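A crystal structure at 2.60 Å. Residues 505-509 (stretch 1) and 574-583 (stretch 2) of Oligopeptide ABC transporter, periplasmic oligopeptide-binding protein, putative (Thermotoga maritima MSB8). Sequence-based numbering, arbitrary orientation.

Stretch 1 505-509: MVIFP
Stretch 2 574-583: LMAEATKIHR

A short loop often packs against a helix by resting its bulky side chains where the helix offers small ones, and by fixing its backbone with a single polar bond. Residues 505-509 and 574-583 of this periplasmic oligopeptide-binding protein make a compact example, burying 246 Å² counted over both sides.

Stretch 2 is helical throughout and belongs to a longer helix. Its phi/psi values are mostly near -63/-45, with psi shallower at M575 (-31), T579 (-25) and H582 (-16), and its i to i+4 bonds include H582 N to A578 O at 3.0 Å. In stretch 1, residues 505-507 have helical phi/psi without the regular bonds: -63/-33, -74/-33 and -88/-43. At F508 the chain opens to -113/114, and P509 continues extended at -58/137. The register is set by I507 and A578, whose CA atoms lie 7.5 Å apart.

M575, A578 and H582, spaced by three and four residues, form one stripe along the helix, and the loop lies over it. At the centre is A578, with CA-to-CB pointing toward the loop. Its methyl is a low point between two longer side chains, and the loop's hydrophobic groups come close to it: F508 CE1 lies 3.6 Å from A578 CB, and I507 CG2 lies 4.3 Å from the same A578 CB. I507 (chi1 -85°, m; chi2 48°, p) and F508 (chi1 -59°, m; chi2 -70°) both leave the backbone sideways, but the phenyl ring reaches in at its end.

The flank nearer the start of stretch 2 is filled by M575, folded in an m, m, m rotamer (-73°, -64°, -62°). Its CA-to-CB bond also points sideways, yet the flexible chain brings the sulfur inward, so that M575 SD sits 3.5 Å from F508 CZ. M575 SD meets the F508 ring at its edge, 4.7 Å from the ring centroid and 88° off the ring normal. A thioether suits this place, being apolar, polarizable and flexible enough to bring its sulfur to the ring's edge.

Beyond A578, one helical turn further on, the CA-to-CB bond of H582 points toward the loop, with chi1 -84° (m) and chi2 -97°. Its imidazole donates the hydrogen bond that joins the stretches: H582 NE2 to I507 O, 2.8 Å, with an N-H...O angle of 160°. The carbonyl lies at the ring edge, near its plane, as a nearly straight bond from NE2 requires. Histidine thus supplies a donor to a backbone oxygen of a buried residue, while its ring carbon H582 CE1 passes 3.8 Å from V506 O.

I507, F508, M575, A578 and H582 are all buried, whereas A576, E577 and K580 remain exposed on the helix, out of the loop's reach.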

# COMPACT_ATOMS: atom_id res chain seq x y z
N MET A 505 3.51 -5.62 11.48
CA MET A 505 4.38 -6.55 12.19
C MET A 505 5.80 -6.02 12.38
O MET A 505 6.44 -6.31 13.38
CB MET A 505 4.40 -7.92 11.51
CG MET A 505 5.21 -7.99 10.22
SD MET A 505 5.01 -9.58 9.40
CE MET A 505 6.71 -9.89 8.91
N VAL A 506 6.30 -5.23 11.42
CA VAL A 506 7.69 -4.78 11.47
C VAL A 506 7.92 -3.69 12.52
O VAL A 506 8.99 -3.62 13.12
CB VAL A 506 8.16 -4.28 10.08
CG1 VAL A 506 9.51 -3.57 10.18
CG2 VAL A 506 8.27 -5.45 9.12
N ILE A 507 6.92 -2.85 12.75
CA ILE A 507 7.05 -1.80 13.75
C ILE A 507 6.62 -2.33 15.11
O ILE A 507 7.29 -2.08 16.11
CB ILE A 507 6.23 -0.55 13.36
CG1 ILE A 507 7.03 0.36 12.43
CG2 ILE A 507 5.88 0.29 14.58
CD1 ILE A 507 7.69 -0.34 11.26
N PHE A 508 5.52 -3.08 15.14
CA PHE A 508 4.91 -3.51 16.39
C PHE A 508 5.00 -5.01 16.62
O PHE A 508 4.40 -5.79 15.87
CB PHE A 508 3.45 -3.08 16.42
CG PHE A 508 3.28 -1.60 16.30
CD1 PHE A 508 3.64 -0.76 17.34
CD2 PHE A 508 2.76 -1.03 15.14
CE1 PHE A 508 3.49 0.61 17.24
CE2 PHE A 508 2.61 0.34 15.03
CZ PHE A 508 2.98 1.16 16.08
N PRO A 509 5.75 -5.44 17.64
CA PRO A 509 5.75 -6.84 18.02
C PRO A 509 4.36 -7.33 18.38
O PRO A 509 3.61 -6.63 19.04
CB PRO A 509 6.66 -6.87 19.25
CG PRO A 509 7.61 -5.75 19.02
CD PRO A 509 6.80 -4.68 18.35
N LEU A 574 0.68 8.68 18.63
CA LEU A 574 1.06 7.34 19.09
C LEU A 574 2.15 6.70 18.22
O LEU A 574 3.05 6.04 18.74
CB LEU A 574 -0.17 6.42 19.16
CG LEU A 574 -1.16 6.74 20.28
CD1 LEU A 574 -2.49 6.03 20.05
CD2 LEU A 574 -0.61 6.37 21.66
N MET A 575 2.08 6.92 16.91
CA MET A 575 3.12 6.45 16.00
C MET A 575 4.43 7.18 16.22
O MET A 575 5.50 6.62 16.00
CB MET A 575 2.68 6.62 14.54
CG MET A 575 1.62 5.63 14.09
SD MET A 575 2.16 3.91 14.10
CE MET A 575 3.50 3.91 12.91
N ALA A 576 4.34 8.44 16.65
CA ALA A 576 5.52 9.22 17.03
C ALA A 576 6.32 8.50 18.11
O ALA A 576 7.53 8.36 18.00
CB ALA A 576 5.11 10.61 17.50
N GLU A 577 5.62 8.02 19.14
CA GLU A 577 6.25 7.31 20.26
C GLU A 577 6.92 6.02 19.80
O GLU A 577 8.03 5.70 20.22
CB GLU A 577 5.22 6.97 21.33
CG GLU A 577 4.30 8.11 21.73
CD GLU A 577 3.76 7.95 23.13
OE1 GLU A 577 4.58 7.87 24.06
OE2 GLU A 577 2.52 7.90 23.29
N ALA A 578 6.22 5.27 18.96
CA ALA A 578 6.74 4.03 18.41
C ALA A 578 8.05 4.26 17.67
O ALA A 578 9.02 3.54 17.87
CB ALA A 578 5.72 3.41 17.47
N THR A 579 8.05 5.27 16.81
CA THR A 579 9.23 5.60 16.02
C THR A 579 10.34 6.18 16.90
O THR A 579 11.51 6.11 16.55
CB THR A 579 8.90 6.58 14.89
OG1 THR A 579 8.28 7.76 15.44
CG2 THR A 579 7.96 5.93 13.89
N LYS A 580 9.95 6.78 18.03
CA LYS A 580 10.91 7.24 19.03
C LYS A 580 11.63 6.02 19.58
O LYS A 580 12.85 5.92 19.52
CB LYS A 580 10.21 8.01 20.17
CG LYS A 580 11.12 8.53 21.27
CD LYS A 580 10.35 8.94 22.52
CE LYS A 580 11.29 9.11 23.71
NZ LYS A 580 10.59 9.56 24.94
N ILE A 581 10.85 5.08 20.09
CA ILE A 581 11.39 3.83 20.62
C ILE A 581 12.36 3.17 19.63
O ILE A 581 13.52 2.91 19.96
CB ILE A 581 10.26 2.87 21.02
CG1 ILE A 581 9.63 3.36 22.34
CG2 ILE A 581 10.78 1.45 21.14
CD1 ILE A 581 8.37 2.64 22.77
N HIS A 582 11.91 2.94 18.40
CA HIS A 582 12.78 2.38 17.36
C HIS A 582 14.00 3.25 17.06
O HIS A 582 14.94 2.79 16.40
CB HIS A 582 11.99 2.18 16.05
CG HIS A 582 11.23 0.90 15.99
ND1 HIS A 582 11.72 -0.23 15.36
CD2 HIS A 582 10.00 0.56 16.46
CE1 HIS A 582 10.83 -1.20 15.46
NE2 HIS A 582 9.78 -0.75 16.11
N ARG A 583 13.98 4.50 17.50
CA ARG A 583 15.07 5.43 17.28
C ARG A 583 16.14 5.24 18.33
O ARG A 583 17.32 5.15 18.02
CB ARG A 583 14.53 6.86 17.37
CG ARG A 583 15.32 7.91 16.63
CD ARG A 583 14.45 9.14 16.42
NE ARG A 583 13.89 9.65 17.68
CZ ARG A 583 12.76 10.36 17.79
NH1 ARG A 583 12.03 10.67 16.73
NH2 ARG A 583 12.37 10.77 18.99